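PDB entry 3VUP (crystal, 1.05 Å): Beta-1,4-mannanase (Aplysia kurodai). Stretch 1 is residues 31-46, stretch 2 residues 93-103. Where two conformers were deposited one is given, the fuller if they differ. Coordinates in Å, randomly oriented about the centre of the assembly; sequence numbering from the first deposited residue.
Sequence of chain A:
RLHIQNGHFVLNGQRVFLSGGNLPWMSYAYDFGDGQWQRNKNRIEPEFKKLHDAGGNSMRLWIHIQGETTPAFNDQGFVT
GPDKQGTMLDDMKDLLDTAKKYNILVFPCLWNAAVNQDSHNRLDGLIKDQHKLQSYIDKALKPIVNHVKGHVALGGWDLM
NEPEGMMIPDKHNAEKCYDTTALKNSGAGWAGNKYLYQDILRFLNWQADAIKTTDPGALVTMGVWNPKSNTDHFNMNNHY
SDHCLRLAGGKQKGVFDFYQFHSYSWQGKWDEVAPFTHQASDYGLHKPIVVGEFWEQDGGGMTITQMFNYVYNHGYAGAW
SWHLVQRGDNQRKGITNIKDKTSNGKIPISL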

ATOM      1  N   ASP A  31      -9.266  14.037   0.759  1.00  7.34           N
ATOM      2  CA  ASP A  31      -8.510  14.481  -0.407  1.00  7.45           C
ATOM      3  C   ASP A  31      -9.201  14.196  -1.739  1.00  7.96           C
ATOM      4  O   ASP A  31      -8.886  14.830  -2.737  1.00  9.41           O
ATOM      5  CB  ASP A  31      -7.134  13.809  -0.441  1.00  7.14           C
ATOM      6  CG  ASP A  31      -6.152  14.390   0.561  1.00  6.34           C
ATOM      7  OD1 ASP A  31      -6.162  15.624   0.774  1.00  7.31           O
ATOM      8  OD2 ASP A  31      -5.330  13.603   1.091  1.00  6.58           O
ATOM      9  N   PHE A  32     -10.110  13.220  -1.748  1.00  7.86           N
ATOM     10  CA  PHE A  32     -10.718  12.721  -2.979  1.00  8.13           C
ATOM     11  C   PHE A  32     -12.220  12.613  -2.855  1.00  7.75           C
ATOM     12  O   PHE A  32     -12.732  12.249  -1.804  1.00  8.71           O
ATOM     13  CB  PHE A  32     -10.106  11.373  -3.364  1.00  8.29           C
ATOM     14  CG  PHE A  32      -8.666  11.490  -3.717  1.00  7.97           C
ATOM     15  CD1 PHE A  32      -8.294  11.915  -4.981  1.00  9.63           C
ATOM     16  CD2 PHE A  32      -7.683  11.282  -2.764  1.00  7.56           C
ATOM     17  CE1 PHE A  32      -6.972  12.093  -5.301  1.00 10.61           C
ATOM     18  CE2 PHE A  32      -6.353  11.465  -3.080  1.00  8.70           C
ATOM     19  CZ  PHE A  32      -5.999  11.860  -4.353  1.00  9.74           C
ATOM     20  N   GLY A  33     -12.921  12.923  -3.940  1.00  8.31           N
ATOM     21  CA  GLY A  33     -14.367  12.822  -3.956  1.00  8.93           C
ATOM     22  C   GLY A  33     -15.015  14.044  -3.341  1.00  9.15           C
ATOM     23  O   GLY A  33     -14.367  14.804  -2.624  1.00  9.43           O
ATOM     24  N   ASP A  34     -16.298  14.237  -3.628  1.00  8.78           N
ATOM     25  CA  ASP A  34     -17.063  15.356  -3.085  1.00  9.92           C
ATOM     26  C   ASP A  34     -16.344  16.706  -3.214  1.00 10.40           C
ATOM     27  O   ASP A  34     -16.394  17.547  -2.307  1.00 10.82           O
ATOM     28  CB  ASP A  34     -17.480  15.072  -1.635  1.00 10.91           C
ATOM     29  CG  ASP A  34     -18.473  13.919  -1.525  1.00 11.50           C
ATOM     30  OD1 ASP A  34     -18.966  13.443  -2.572  1.00 11.01           O
ATOM     31  OD2 ASP A  34     -18.777  13.497  -0.386  1.00 13.42           O
ATOM     32  N   GLY A  35     -15.683  16.902  -4.355  1.00  9.90           N
ATOM     33  CA  GLY A  35     -15.020  18.157  -4.668  1.00 10.41           C
ATOM     34  C   GLY A  35     -13.696  18.387  -3.960  1.00 10.08           C
ATOM     35  O   GLY A  35     -13.094  19.450  -4.100  1.00 10.41           O
ATOM     36  N   GLN A  36     -13.224  17.394  -3.217  1.00  9.09           N
ATOM     37  CA  GLN A  36     -12.085  17.595  -2.331  1.00  9.35           C
ATOM     38  C   GLN A  36     -10.737  17.619  -3.044  1.00  9.15           C
ATOM     39  O   GLN A  36      -9.794  18.261  -2.578  1.00  9.83           O
ATOM     40  CB  GLN A  36     -12.090  16.534  -1.227  1.00 10.13           C
ATOM     41  CG  GLN A  36     -13.308  16.672  -0.330  1.00 10.93           C
ATOM     42  CD  GLN A  36     -13.508  15.522   0.647  1.00 11.82           C
ATOM     43  OE1 GLN A  36     -13.859  15.753   1.798  1.00 14.28           O
ATOM     44  NE2 GLN A  36     -13.315  14.287   0.192  1.00 10.79           N
ATOM     45  N   TRP A  37     -10.635  16.910  -4.163  1.00  8.15           N
ATOM     46  CA  TRP A  37      -9.378  16.882  -4.902  1.00  8.43           C
ATOM     47  C   TRP A  37      -9.046  18.247  -5.487  1.00  9.08           C
ATOM     48  O   TRP A  37      -7.928  18.744  -5.331  1.00  9.55           O
ATOM     49  CB  TRP A  37      -9.388  15.800  -5.984  1.00  8.71           C
ATOM     50  CG  TRP A  37      -8.335  16.007  -7.029  1.00  8.88           C
ATOM     51  CD1 TRP A  37      -8.536  16.441  -8.303  1.00  9.97           C
ATOM     52  CD2 TRP A  37      -6.918  15.815  -6.889  1.00  8.90           C
ATOM     53  NE1 TRP A  37      -7.344  16.531  -8.970  1.00  9.78           N
ATOM     54  CE2 TRP A  37      -6.332  16.148  -8.129  1.00  9.16           C
ATOM     55  CE3 TRP A  37      -6.090  15.389  -5.844  1.00  9.94           C
ATOM     56  CZ2 TRP A  37      -4.961  16.070  -8.353  1.00  9.93           C
ATOM     57  CZ3 TRP A  37      -4.722  15.312  -6.073  1.00 10.72           C
ATOM     58  CH2 TRP A  37      -4.175  15.653  -7.316  1.00 10.82           C
ATOM     59  N   GLN A  38     -10.013  18.872  -6.144  1.00  9.90           N
ATOM     60  CA  GLN A  38      -9.739  20.181  -6.717  1.00 12.07           C
ATOM     61  C   GLN A  38      -9.408  21.206  -5.627  1.00 12.09           C
ATOM     62  O   GLN A  38      -8.625  22.127  -5.860  1.00 12.99           O
ATOM     63  CB  GLN A  38     -10.886  20.651  -7.616  1.00 13.73           C
ATOM     64  CG  GLN A  38     -11.045  19.837  -8.899  1.00 15.61           C
ATOM     65  CD  GLN A  38      -9.825  19.886  -9.812  1.00 16.85           C
ATOM     66  OE1 GLN A  38      -9.040  20.839  -9.783  1.00 17.68           O
ATOM     67  NE2 GLN A  38      -9.668  18.855 -10.635  1.00 16.69           N
ATOM     68  N   ARG A  39      -9.979  21.032  -4.435  1.00 11.81           N
ATOM     69  CA  ARG A  39      -9.675  21.924  -3.323  0.52 12.25           C
ATOM     70  C   ARG A  39      -8.260  21.729  -2.784  1.00 11.88           C
ATOM     71  O   ARG A  39      -7.625  22.688  -2.339  1.00 12.91           O
ATOM     72  CB  ARG A  39     -10.704  21.770  -2.203  0.52 13.23           C
ATOM     73  CG  ARG A  39     -12.052  22.392  -2.535  0.52 14.23           C
ATOM     74  CD  ARG A  39     -12.970  22.430  -1.324  0.52 16.19           C
ATOM     75  NE  ARG A  39     -13.502  21.112  -0.997  0.52 18.12           N
ATOM     76  CZ  ARG A  39     -14.634  20.623  -1.493  0.52 19.29           C
ATOM     77  NH1 ARG A  39     -15.355  21.345  -2.340  0.52 19.94           N
ATOM     78  NH2 ARG A  39     -15.046  19.413  -1.142  0.52 19.27           N
ATOM     79  N   ASN A  40      -7.760  20.497  -2.836  1.00 10.59           N
ATOM     80  CA  ASN A  40      -6.431  20.180  -2.299  1.00 10.22           C
ATOM     81  C   ASN A  40      -5.314  20.137  -3.342  1.00 10.34           C
ATOM     82  O   ASN A  40      -4.137  20.049  -2.986  1.00  9.94           O
ATOM     83  CB  ASN A  40      -6.446  18.834  -1.563  1.00 10.97           C
ATOM     84  CG  ASN A  40      -7.089  18.905  -0.181  1.00 13.90           C
ATOM     85  OD1 ASN A  40      -6.411  19.118   0.825  1.00 15.95           O
ATOM     86  ND2 ASN A  40      -8.394  18.671  -0.125  1.00 15.08           N
ATOM     87  N   LYS A  41      -5.683  20.179  -4.619  1.00 10.27           N
ATOM     88  CA  LYS A  41      -4.718  20.008  -5.705  1.00 10.53           C
ATOM     89  C   LYS A  41      -3.572  21.024  -5.665  1.00 10.07           C
ATOM     90  O   LYS A  41      -2.423  20.680  -5.953  1.00  9.71           O
ATOM     91  CB  LYS A  41      -5.426  20.052  -7.061  1.00 11.45           C
ATOM     92  CG  LYS A  41      -4.501  19.864  -8.253  1.00 11.80           C
ATOM     93  CD  LYS A  41      -5.281  19.827  -9.555  1.00 11.78           C
ATOM     94  CE  LYS A  41      -4.367  19.577 -10.744  1.00 12.15           C
ATOM     95  NZ  LYS A  41      -5.147  19.487 -12.009  1.00 12.45           N
ATOM     96  N   ASN A  42      -3.875  22.268  -5.301  1.00 10.69           N
ATOM     97  CA  ASN A  42      -2.838  23.294  -5.261  1.00 11.21           C
ATOM     98  C   ASN A  42      -1.759  23.027  -4.211  1.00 10.48           C
ATOM     99  O   ASN A  42      -0.671  23.581  -4.291  1.00 10.46           O
ATOM    100  CB  ASN A  42      -3.430  24.700  -5.085  1.00 14.07           C
ATOM    101  CG  ASN A  42      -4.021  24.921  -3.705  1.00 17.27           C
ATOM    102  OD1 ASN A  42      -4.601  24.011  -3.109  1.00 18.72           O
ATOM    103  ND2 ASN A  42      -3.880  26.139  -3.191  1.00 19.38           N
ATOM    104  N   ARG A  43      -2.062  22.172  -3.238  1.00 10.08           N
ATOM    105  CA  ARG A  43      -1.059  21.746  -2.266  1.00 10.01           C
ATOM    106  C   ARG A  43      -0.444  20.384  -2.594  1.00  8.77           C
ATOM    107  O   ARG A  43       0.714  20.123  -2.259  1.00  9.68           O
ATOM    108  CB  ARG A  43      -1.636  21.739  -0.850  1.00 11.18           C
ATOM    109  CG  ARG A  43      -1.940  23.126  -0.312  1.00 13.30           C
ATOM    110  CD  ARG A  43      -2.448  23.058   1.114  1.00 15.95           C
ATOM    111  NE  ARG A  43      -3.792  22.495   1.187  1.00 17.56           N
ATOM    112  CZ  ARG A  43      -4.306  21.917   2.269  1.00 18.42           C
ATOM    113  NH1 ARG A  43      -3.585  21.809   3.379  1.00 18.38           N
ATOM    114  NH2 ARG A  43      -5.542  21.438   2.236  1.00 19.25           N
ATOM    115  N   ILE A  44      -1.211  19.519  -3.248  1.00  8.20           N
ATOM    116  CA  ILE A  44      -0.708  18.196  -3.598  1.00  8.00           C
ATOM    117  C   ILE A  44       0.214  18.239  -4.817  1.00  8.30           C
ATOM    118  O   ILE A  44       1.260  17.589  -4.836  1.00  8.11           O
ATOM    119  CB  ILE A  44      -1.850  17.185  -3.804  1.00  7.91           C
ATOM    120  CG1 ILE A  44      -2.576  16.955  -2.482  1.00  8.25           C
ATOM    121  CG2 ILE A  44      -1.310  15.868  -4.355  1.00  8.39           C
ATOM    122  CD1 ILE A  44      -3.829  16.130  -2.608  1.00  9.00           C
ATOM    123  N   GLU A  45      -0.161  19.009  -5.830  1.00  9.09           N
ATOM    124  CA  GLU A  45       0.682  19.084  -7.021  1.00  9.32           C
ATOM    125  C   GLU A  45       2.146  19.491  -6.725  1.00  9.26           C
ATOM    126  O   GLU A  45       3.066  18.856  -7.240  1.00  8.85           O
ATOM    127  CB  GLU A  45       0.041  19.944  -8.121  1.00 10.21           C
ATOM    128  CG  GLU A  45       0.886  20.004  -9.376  1.00 11.03           C
ATOM    129  CD  GLU A  45       0.149  20.556 -10.578  1.00 11.60           C
ATOM    130  OE1 GLU A  45      -1.023  20.973 -10.437  1.00 12.56           O
ATOM    131  OE2 GLU A  45       0.758  20.572 -11.670  1.00 12.77           O
ATOM    132  N   PRO A  46       2.367  20.520  -5.874  1.00  9.22           N
ATOM    133  CA  PRO A  46       3.763  20.845  -5.540  1.00  9.24           C
ATOM    134  C   PRO A  46       4.524  19.691  -4.888  1.00  8.24           C
ATOM    135  O   PRO A  46       5.744  19.632  -5.033  1.00  8.62           O
ATOM    136  CB  PRO A  46       3.626  22.015  -4.563  1.00 10.75           C
ATOM    137  CG  PRO A  46       2.371  22.679  -4.977  1.00 10.85           C
ATOM    138  CD  PRO A  46       1.443  21.562  -5.391  1.00 10.10           C
TER
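Stretch 2 (93-103) KDLLDTAKKYN

Residues 93-103 of the Aplysia kurodai beta-1,4-mannanase pack on residues 31-46. Stretch 2 is helical from Lys93, continuing a helix begun earlier in the chain, and leaves the helical path by Tyr102; Asn103 has positive phi (53°). It runs in the same general direction as helix 36-46, which follows a type I' turn from Gly33 to Gln36 with Gly35 at the N-cap. The axes cross at -27° and approach to 10.9 Å. In register, Trp37 CA lies 8.1 Å from Leu95 CA, and Glu45 CA 7.1 Å from Thr98 CA. The contact buries 449 Å², both sides summed.

The apolar contact centres on Leu95 (chi1 t, chi2 p), which lays its CB over one face of the Trp37 indole. Leu95 CD1 lies 4.0 Å from Trp37 CH2, and Phe32 CZ is 3.7 Å from Leu95 CD2 and 4.2 Å from Leu95 CD1. Further along, Thr98 CG2 meets Glu45 CG at 3.9 Å, so the aliphatic part of the glutamate also packs.

Among the charged and polar contacts, Asp94 OD2 gathers three donors. Trp37 NE1 donates to Asp94 OD2 in a nearly straight hydrogen bond (2.8 Å, 174°) at the edge of the indole, near its plane; the extended, all-t Lys41 brings NZ to 2.8 Å from the same Asp94 OD2 in a salt bridge, and Gln38 NE2 adds a weak bond to Asp94 OD2 at 3.4 Å. Toward the other end, Glu45 OE2 accepts from Tyr102 OH at 2.7 Å and forms a salt bridge with Lys101 NZ at 2.8 Å. Two carboxylates, one from each stretch, thus anchor the polar side of the contact.

One water donates to Thr98 OG1 (2.8 Å) and accepts from Lys41 NZ (2.9 Å) and, weakly, from Lys101 NZ (3.4 Å), linking the two ammonium groups. Thr98 OG1 in turn donates to its own helix, at Asp94 O (2.7 Å).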

ATOM      1  N   LYS A  93      -8.755  10.269 -11.995  1.00  8.36           N
ATOM      2  CA  LYS A  93      -8.105  10.457 -13.283  1.00  8.85           C
ATOM      3  C   LYS A  93      -7.175  11.666 -13.259  1.00  8.24           C
ATOM      4  O   LYS A  93      -6.053  11.598 -13.753  1.00  8.54           O
ATOM      5  CB  LYS A  93      -9.129  10.585 -14.415  1.00 11.04           C
ATOM      6  CG  LYS A  93      -8.494  11.016 -15.739  0.58 13.47           C
ATOM      7  CD  LYS A  93      -9.234  10.501 -16.957  0.58 15.38           C
ATOM      8  CE  LYS A  93      -8.371  10.652 -18.207  0.58 16.29           C
ATOM      9  NZ  LYS A  93      -7.895  12.052 -18.409  0.58 16.64           N
ATOM     10  N   ASP A  94      -7.634  12.767 -12.670  1.00  8.51           N
ATOM     11  CA  ASP A  94      -6.820  13.970 -12.623  1.00  8.78           C
ATOM     12  C   ASP A  94      -5.579  13.793 -11.751  1.00  8.58           C
ATOM     13  O   ASP A  94      -4.517  14.340 -12.057  1.00  8.57           O
ATOM     14  CB  ASP A  94      -7.643  15.172 -12.163  1.00  9.74           C
ATOM     15  CG  ASP A  94      -6.991  16.486 -12.527  1.00 10.88           C
ATOM     16  OD1 ASP A  94      -6.610  16.657 -13.704  1.00 11.58           O
ATOM     17  OD2 ASP A  94      -6.847  17.346 -11.636  1.00 11.35           O
ATOM     18  N   LEU A  95      -5.717  13.040 -10.664  1.00  8.32           N
ATOM     19  CA  LEU A  95      -4.568  12.680  -9.846  1.00  7.81           C
ATOM     20  C   LEU A  95      -3.500  12.030 -10.718  1.00  7.71           C
ATOM     21  O   LEU A  95      -2.328  12.407 -10.682  1.00  7.80           O
ATOM     22  CB  LEU A  95      -4.993  11.710  -8.743  1.00  8.42           C
ATOM     23  CG  LEU A  95      -3.864  10.951  -8.036  1.00  8.44           C
ATOM     24  CD1 LEU A  95      -2.945  11.879  -7.249  1.00  9.17           C
ATOM     25  CD2 LEU A  95      -4.462   9.885  -7.138  1.00  8.49           C
ATOM     26  N   LEU A  96      -3.916  11.046 -11.509  1.00  7.36           N
ATOM     27  CA  LEU A  96      -2.982  10.309 -12.350  1.00  7.41           C
ATOM     28  C   LEU A  96      -2.433  11.160 -13.498  1.00  7.42           C
ATOM     29  O   LEU A  96      -1.258  11.058 -13.837  1.00  7.66           O
ATOM     30  CB  LEU A  96      -3.629   9.016 -12.858  1.00  7.50           C
ATOM     31  CG  LEU A  96      -4.007   8.011 -11.763  1.00  7.49           C
ATOM     32  CD1 LEU A  96      -4.808   6.868 -12.349  1.00  9.30           C
ATOM     33  CD2 LEU A  96      -2.768   7.478 -11.060  1.00  9.36           C
ATOM     34  N   ASP A  97      -3.278  11.999 -14.091  1.00  8.12           N
ATOM     35  CA  ASP A  97      -2.809  12.918 -15.128  1.00  9.11           C
ATOM     36  C   ASP A  97      -1.763  13.883 -14.558  1.00  8.96           C
ATOM     37  O   ASP A  97      -0.778  14.217 -15.216  1.00  9.96           O
ATOM     38  CB  ASP A  97      -3.973  13.714 -15.721  1.00  9.28           C
ATOM     39  CG  ASP A  97      -4.909  12.870 -16.567  1.00 10.51           C
ATOM     40  OD1 ASP A  97      -4.517  11.770 -17.014  1.00 11.18           O
ATOM     41  OD2 ASP A  97      -6.045  13.336 -16.796  1.00 11.81           O
ATOM     42  N   THR A  98      -1.991  14.324 -13.326  1.00  8.84           N
ATOM     43  CA  THR A  98      -1.071  15.234 -12.661  1.00  9.52           C
ATOM     44  C   THR A  98       0.263  14.545 -12.394  1.00  9.15           C
ATOM     45  O   THR A  98       1.330  15.103 -12.660  1.00  9.93           O
ATOM     46  CB  THR A  98      -1.682  15.773 -11.352  1.00 10.30           C
ATOM     47  OG1 THR A  98      -2.891  16.480 -11.657  1.00 10.81           O
ATOM     48  CG2 THR A  98      -0.714  16.714 -10.648  1.00 11.17           C
ATOM     49  N   ALA A  99       0.198  13.315 -11.897  1.00  9.04           N
ATOM     50  CA  ALA A  99       1.398  12.534 -11.634  1.00  8.49           C
ATOM     51  C   ALA A  99       2.199  12.305 -12.916  1.00  8.23           C
ATOM     52  O   ALA A  99       3.430  12.382 -12.917  1.00  8.25           O
ATOM     53  CB  ALA A  99       1.034  11.230 -11.019  1.00  9.14           C
ATOM     54  N   LYS A 100       1.496  12.032 -14.013  1.00  8.54           N
ATOM     55  CA  LYS A 100       2.155  11.786 -15.289  1.00  8.99           C
ATOM     56  C   LYS A 100       3.019  12.978 -15.689  1.00  8.37           C
ATOM     57  O   LYS A 100       4.121  12.800 -16.206  1.00  8.74           O
ATOM     58  CB  LYS A 100       1.121  11.481 -16.377  1.00 10.05           C
ATOM     59  CG  LYS A 100       1.718  11.200 -17.755  1.00 11.35           C
ATOM     60  CD  LYS A 100       0.637  11.031 -18.824  1.00 12.95           C
ATOM     61  CE  LYS A 100       1.235  10.898 -20.218  0.55 13.61           C
ATOM     62  NZ  LYS A 100       0.181  10.721 -21.256  0.55 13.86           N
ATOM     63  N   LYS A 101       2.525  14.185 -15.424  1.00  9.16           N
ATOM     64  CA  LYS A 101       3.251  15.414 -15.751  1.00 10.08           C
ATOM     65  C   LYS A 101       4.629  15.456 -15.104  1.00  9.86           C
ATOM     66  O   LYS A 101       5.569  16.031 -15.656  1.00 11.06           O
ATOM     67  CB  LYS A 101       2.452  16.655 -15.343  0.53 11.96           C
ATOM     68  CG  LYS A 101       1.146  16.834 -16.090  0.53 13.01           C
ATOM     69  CD  LYS A 101       0.597  18.241 -15.910  0.53 14.32           C
ATOM     70  CE  LYS A 101       0.484  18.608 -14.441  0.53 15.40           C
ATOM     71  NZ  LYS A 101      -0.007  20.001 -14.253  0.53 16.37           N
ATOM     72  N   TYR A 102       4.734  14.828 -13.940  1.00  8.80           N
ATOM     73  CA  TYR A 102       5.956  14.834 -13.151  1.00  8.20           C
ATOM     74  C   TYR A 102       6.686  13.495 -13.169  1.00  7.80           C
ATOM     75  O   TYR A 102       7.595  13.275 -12.371  1.00  7.90           O
ATOM     76  CB  TYR A 102       5.646  15.269 -11.713  1.00  8.94           C
ATOM     77  CG  TYR A 102       5.056  16.654 -11.678  1.00  9.34           C
ATOM     78  CD1 TYR A 102       5.863  17.770 -11.826  1.00 10.37           C
ATOM     79  CD2 TYR A 102       3.688  16.842 -11.550  1.00  9.68           C
ATOM     80  CE1 TYR A 102       5.325  19.038 -11.828  1.00 11.48           C
ATOM     81  CE2 TYR A 102       3.139  18.101 -11.545  1.00 10.82           C
ATOM     82  CZ  TYR A 102       3.962  19.197 -11.683  1.00 11.62           C
ATOM     83  OH  TYR A 102       3.426  20.467 -11.684  1.00 12.78           O
ATOM     84  N   ASN A 103       6.296  12.609 -14.082  1.00  7.30           N
ATOM     85  CA  ASN A 103       6.940  11.301 -14.186  1.00  7.08           C
ATOM     86  C   ASN A 103       6.958  10.558 -12.848  1.00  6.67           C
ATOM     87  O   ASN A 103       7.981  10.004 -12.425  1.00  7.52           O
ATOM     88  CB  ASN A 103       8.345  11.435 -14.770  1.00  7.79           C
ATOM     89  CG  ASN A 103       8.322  11.778 -16.241  1.00  8.92           C
ATOM     90  OD1 ASN A 103       7.389  11.417 -16.952  1.00 10.45           O
ATOM     91  ND2 ASN A 103       9.355  12.467 -16.709  1.00 11.19           N
TER
HETATM   92  O   HOH W   1      -2.941  18.511 -13.606  1.00 26.36           O